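Local coordinates for iron-regulated outer membrane protein (Neisseria meningitidis, PDB 4B7O) that probably takes up iron across the meningococcal outer membrane as a TonB-dependent transporter, a beta-barrel closed by an inner plug domain, at residues S480-W492 with S499-P511. Sequence-based numbering, arbitrary orientation.
Sequences SSSNLNPSFGVIW and SFSSSHNYASRSP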
loop_
_atom_site.group_PDB
_atom_site.type_symbol
_atom_site.label_atom_id
_atom_site.label_comp_id
_atom_site.label_asym_id
_atom_site.label_seq_id
_atom_site.Cartn_x
_atom_site.Cartn_y
_atom_site.Cartn_z
ATOM N N SER A 480 -15.022 -22.260 3.694
ATOM C CA SER A 480 -14.911 -21.774 2.324
ATOM C C SER A 480 -16.104 -20.931 1.832
ATOM O O SER A 480 -17.147 -20.797 2.498
ATOM C CB SER A 480 -14.714 -22.919 1.348
ATOM O OG SER A 480 -13.521 -23.632 1.616
ATOM N N SER A 481 -15.925 -20.357 0.648
ATOM C CA SER A 481 -17.013 -19.673 -0.050
ATOM C C SER A 481 -16.480 -19.425 -1.404
ATOM O O SER A 481 -15.276 -19.617 -1.644
ATOM C CB SER A 481 -17.369 -18.343 0.597
ATOM O OG SER A 481 -18.775 -18.143 0.580
ATOM N N SER A 482 -17.370 -19.054 -2.308
ATOM C CA SER A 482 -16.944 -18.598 -3.611
ATOM C C SER A 482 -17.970 -17.583 -4.032
ATOM O O SER A 482 -19.051 -17.521 -3.439
ATOM C CB SER A 482 -16.835 -19.756 -4.591
ATOM O OG SER A 482 -18.028 -20.496 -4.589
ATOM N N ASN A 483 -17.614 -16.748 -5.001
ATOM C CA ASN A 483 -18.532 -15.743 -5.518
ATOM C C ASN A 483 -18.240 -15.594 -7.018
ATOM O O ASN A 483 -17.116 -15.845 -7.475
ATOM C CB ASN A 483 -18.354 -14.371 -4.853
ATOM C CG ASN A 483 -18.483 -14.373 -3.343
ATOM O OD1 ASN A 483 -17.764 -15.073 -2.637
ATOM N ND2 ASN A 483 -19.370 -13.517 -2.825
ATOM N N LEU A 484 -19.252 -15.171 -7.782
ATOM C CA LEU A 484 -19.056 -14.739 -9.192
ATOM C C LEU A 484 -19.048 -13.212 -9.230
ATOM O O LEU A 484 -19.949 -12.568 -8.689
ATOM C CB LEU A 484 -20.209 -15.264 -10.077
ATOM C CG LEU A 484 -20.005 -16.571 -10.858
ATOM C CD1 LEU A 484 -18.873 -16.529 -11.877
ATOM C CD2 LEU A 484 -19.786 -17.748 -9.921
ATOM N N ASN A 485 -18.057 -12.627 -9.868
ATOM C CA ASN A 485 -17.989 -11.181 -9.877
ATOM C C ASN A 485 -17.967 -10.609 -11.274
ATOM O O ASN A 485 -16.986 -10.807 -12.002
ATOM C CB ASN A 485 -16.792 -10.695 -9.095
ATOM C CG ASN A 485 -16.788 -11.177 -7.667
ATOM O OD1 ASN A 485 -17.630 -10.802 -6.809
ATOM N ND2 ASN A 485 -15.809 -11.959 -7.383
ATOM N N PRO A 486 -19.065 -9.923 -11.667
ATOM C CA PRO A 486 -19.229 -9.403 -13.018
ATOM C C PRO A 486 -18.781 -7.984 -13.105
ATOM O O PRO A 486 -19.023 -7.218 -12.198
ATOM C CB PRO A 486 -20.743 -9.469 -13.232
ATOM C CG PRO A 486 -21.338 -9.329 -11.888
ATOM C CD PRO A 486 -20.354 -9.944 -10.938
ATOM N N SER A 487 -18.126 -7.621 -14.182
ATOM C CA SER A 487 -17.756 -6.234 -14.299
ATOM C C SER A 487 -17.883 -5.730 -15.736
ATOM O O SER A 487 -17.619 -6.497 -16.683
ATOM C CB SER A 487 -16.318 -6.051 -13.799
ATOM O OG SER A 487 -15.406 -6.681 -14.688
ATOM N N PHE A 488 -18.233 -4.446 -15.891
ATOM C CA PHE A 488 -18.120 -3.795 -17.216
ATOM C C PHE A 488 -17.796 -2.321 -17.118
ATOM O O PHE A 488 -18.076 -1.673 -16.130
ATOM C CB PHE A 488 -19.387 -4.109 -18.122
ATOM C CG PHE A 488 -20.664 -3.337 -17.748
ATOM C CD1 PHE A 488 -21.113 -3.252 -16.449
ATOM C CD2 PHE A 488 -21.418 -2.696 -18.741
ATOM C CE1 PHE A 488 -22.262 -2.527 -16.120
ATOM C CE2 PHE A 488 -22.565 -1.972 -18.441
ATOM C CZ PHE A 488 -23.000 -1.897 -17.127
ATOM N N GLY A 489 -17.169 -1.792 -18.132
ATOM C CA GLY A 489 -16.913 -0.377 -18.188
ATOM C C GLY A 489 -16.783 0.070 -19.628
ATOM O O GLY A 489 -16.623 -0.752 -20.542
ATOM N N VAL A 490 -16.903 1.370 -19.865
ATOM C CA VAL A 490 -16.697 1.859 -21.220
ATOM C C VAL A 490 -15.680 2.978 -21.232
ATOM O O VAL A 490 -15.593 3.728 -20.293
ATOM C CB VAL A 490 -18.015 2.270 -21.905
ATOM C CG1 VAL A 490 -19.081 1.185 -21.745
ATOM C CG2 VAL A 490 -18.551 3.591 -21.325
ATOM N N ILE A 491 -14.897 3.097 -22.282
ATOM C CA ILE A 491 -14.194 4.333 -22.482
ATOM C C ILE A 491 -14.623 4.911 -23.791
ATOM O O ILE A 491 -14.603 4.215 -24.767
ATOM C CB ILE A 491 -12.683 4.138 -22.427
ATOM C CG1 ILE A 491 -12.293 3.873 -20.981
ATOM C CG2 ILE A 491 -11.945 5.371 -22.937
ATOM C CD1 ILE A 491 -11.216 2.799 -20.839
ATOM N N TRP A 492 -15.022 6.184 -23.785
ATOM C CA TRP A 492 -15.508 6.905 -24.974
ATOM C C TRP A 492 -14.545 7.983 -25.306
ATOM O O TRP A 492 -14.379 8.945 -24.562
ATOM C CB TRP A 492 -16.905 7.503 -24.692
ATOM C CG TRP A 492 -17.487 8.416 -25.755
ATOM C CD1 TRP A 492 -18.209 9.588 -25.550
ATOM C CD2 TRP A 492 -17.422 8.281 -27.232
ATOM N NE1 TRP A 492 -18.600 10.146 -26.735
ATOM C CE2 TRP A 492 -18.173 9.409 -27.781
ATOM C CE3 TRP A 492 -16.898 7.348 -28.103
ATOM C CZ2 TRP A 492 -18.345 9.591 -29.164
ATOM C CZ3 TRP A 492 -17.080 7.534 -29.483
ATOM C CH2 TRP A 492 -17.808 8.632 -30.005
ATOM N N SER A 499 -11.462 12.220 -23.199
ATOM C CA SER A 499 -12.012 10.907 -23.031
ATOM C C SER A 499 -13.030 10.901 -21.867
ATOM O O SER A 499 -12.958 11.740 -20.992
ATOM C CB SER A 499 -10.870 9.863 -22.930
ATOM O OG SER A 499 -10.515 9.665 -21.603
ATOM N N PHE A 500 -14.028 10.023 -21.939
ATOM C CA PHE A 500 -15.025 9.910 -20.894
ATOM C C PHE A 500 -15.157 8.485 -20.486
ATOM O O PHE A 500 -15.011 7.615 -21.323
ATOM C CB PHE A 500 -16.343 10.465 -21.405
ATOM C CG PHE A 500 -16.276 11.958 -21.769
ATOM C CD1 PHE A 500 -16.527 12.941 -20.809
ATOM C CD2 PHE A 500 -15.953 12.365 -23.052
ATOM C CE1 PHE A 500 -16.472 14.299 -21.135
ATOM C CE2 PHE A 500 -15.862 13.717 -23.389
ATOM C CZ PHE A 500 -16.140 14.682 -22.445
ATOM N N SER A 501 -15.397 8.213 -19.214
ATOM C CA SER A 501 -15.368 6.800 -18.757
ATOM C C SER A 501 -16.379 6.422 -17.712
ATOM O O SER A 501 -16.855 7.264 -16.999
ATOM C CB SER A 501 -14.001 6.397 -18.252
ATOM O OG SER A 501 -13.643 7.124 -17.078
ATOM N N SER A 502 -16.725 5.150 -17.632
ATOM C CA SER A 502 -17.494 4.702 -16.500
ATOM C C SER A 502 -17.260 3.244 -16.286
ATOM O O SER A 502 -16.774 2.588 -17.150
ATOM C CB SER A 502 -18.981 5.012 -16.647
ATOM O OG SER A 502 -19.422 4.610 -17.918
ATOM N N SER A 503 -17.574 2.761 -15.109
ATOM C CA SER A 503 -17.424 1.370 -14.804
ATOM C C SER A 503 -18.392 1.012 -13.727
ATOM O O SER A 503 -18.780 1.846 -12.929
ATOM C CB SER A 503 -15.984 1.010 -14.363
ATOM O OG SER A 503 -15.257 2.159 -13.962
ATOM N N HIS A 504 -18.783 -0.243 -13.731
ATOM C CA HIS A 504 -19.603 -0.817 -12.672
ATOM C C HIS A 504 -18.992 -2.206 -12.487
ATOM O O HIS A 504 -19.126 -3.067 -13.382
ATOM C CB HIS A 504 -21.027 -0.902 -13.180
ATOM C CG HIS A 504 -22.048 -1.258 -12.139
ATOM N ND1 HIS A 504 -22.375 -0.429 -11.150
ATOM C CD2 HIS A 504 -22.856 -2.376 -11.994
ATOM C CE1 HIS A 504 -23.328 -0.981 -10.387
ATOM N NE2 HIS A 504 -23.622 -2.174 -10.898
ATOM N N ASN A 505 -18.263 -2.383 -11.376
ATOM C CA ASN A 505 -17.454 -3.591 -11.061
ATOM C C ASN A 505 -17.888 -4.225 -9.739
ATOM O O ASN A 505 -18.085 -3.523 -8.742
ATOM C CB ASN A 505 -15.987 -3.196 -10.965
ATOM C CG ASN A 505 -15.487 -2.559 -12.256
ATOM O OD1 ASN A 505 -16.181 -2.615 -13.300
ATOM N ND2 ASN A 505 -14.283 -1.978 -12.220
ATOM N N TYR A 506 -18.114 -5.523 -9.747
ATOM C CA TYR A 506 -18.138 -6.301 -8.547
ATOM C C TYR A 506 -16.757 -6.892 -8.293
ATOM O O TYR A 506 -15.987 -7.237 -9.253
ATOM C CB TYR A 506 -19.117 -7.472 -8.719
ATOM C CG TYR A 506 -20.535 -7.048 -8.498
ATOM C CD1 TYR A 506 -21.054 -7.006 -7.225
ATOM C CD2 TYR A 506 -21.339 -6.609 -9.571
ATOM C CE1 TYR A 506 -22.351 -6.579 -6.996
ATOM C CE2 TYR A 506 -22.632 -6.199 -9.357
ATOM C CZ TYR A 506 -23.138 -6.195 -8.087
ATOM O OH TYR A 506 -24.426 -5.784 -7.874
ATOM N N ALA A 507 -16.425 -6.999 -7.002
ATOM C CA ALA A 507 -15.202 -7.749 -6.566
ATOM C C ALA A 507 -15.369 -8.231 -5.150
ATOM O O ALA A 507 -16.134 -7.636 -4.339
ATOM C CB ALA A 507 -13.904 -6.900 -6.740
ATOM N N SER A 508 -14.691 -9.336 -4.834
ATOM C CA SER A 508 -14.773 -9.855 -3.454
ATOM C C SER A 508 -13.408 -9.968 -2.807
ATOM O O SER A 508 -12.406 -10.178 -3.480
ATOM C CB SER A 508 -15.510 -11.192 -3.366
ATOM O OG SER A 508 -15.047 -12.025 -4.415
ATOM N N ARG A 509 -13.392 -9.829 -1.499
ATOM C CA ARG A 509 -12.202 -10.035 -0.709
ATOM C C ARG A 509 -12.520 -11.001 0.433
ATOM O O ARG A 509 -13.463 -10.778 1.179
ATOM C CB ARG A 509 -11.788 -8.718 -0.134
ATOM C CG ARG A 509 -10.310 -8.598 0.139
ATOM C CD ARG A 509 -9.992 -7.122 0.266
ATOM N NE ARG A 509 -8.764 -6.881 0.981
ATOM C CZ ARG A 509 -7.592 -6.840 0.401
ATOM N NH1 ARG A 509 -7.505 -6.994 -0.905
ATOM N NH2 ARG A 509 -6.510 -6.607 1.131
ATOM N N SER A 510 -11.737 -12.075 0.524
ATOM C CA SER A 510 -11.795 -13.063 1.626
ATOM C C SER A 510 -11.368 -12.524 2.956
ATOM O O SER A 510 -10.529 -11.636 3.029
ATOM C CB SER A 510 -10.844 -14.223 1.305
ATOM O OG SER A 510 -9.532 -13.768 0.974
ATOM N N PRO A 511 -11.938 -13.059 4.043
ATOM C CA PRO A 511 -11.653 -12.555 5.401
ATOM C C PRO A 511 -10.168 -12.577 5.624
ATOM O O PRO A 511 -9.512 -13.500 5.152
ATOM C CB PRO A 511 -12.265 -13.616 6.302
ATOM C CG PRO A 511 -13.138 -14.470 5.442
ATOM C CD PRO A 511 -13.052 -14.018 4.035
#
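Pro-486 lies against Tyr-506 in this barrel hairpin. The proline CD sits 3.5 Å from Tyr-506 CB, and its CG reaches the ring at CD2, 3.6 Å away; the proline's own carbonyl O lies in the ring plane at the edge and accepts the tyrosine's backbone N-H. Next along the same face, Phe-488 CG sits between the backbone N and the carbonyl carbon (chi1 75°), which carries the ring toward the partner strand, where CE1 comes to 3.6 Å from His-504 CB, the two side chains crossing at a slant. Val-490 with Ser-502 and Trp-492 with Phe-500 complete this row on the barrel's outer side, and paired backbone bonds join each couple from Phe-488 onward. On the inward face Asn-505 OD1 rests 3.5 Å from Ser-487 CB, while its ND2 bonds to Ala-153 O of the plug. Beyond Tyr-506 the strands diverge, bridged by Asn-485 ND2 to Ser-508 OG at 3.1 Å, with that hydroxyl 21° out of the amide plane; Arg-536 NE holds OD1 of the same amide. The antiparallel hairpin is flanked by strand 458-472 beside 480-492 and strand 535-547 beside 499-509, while Arg-509 reaches into the plug to form a salt bridge with Asp-118.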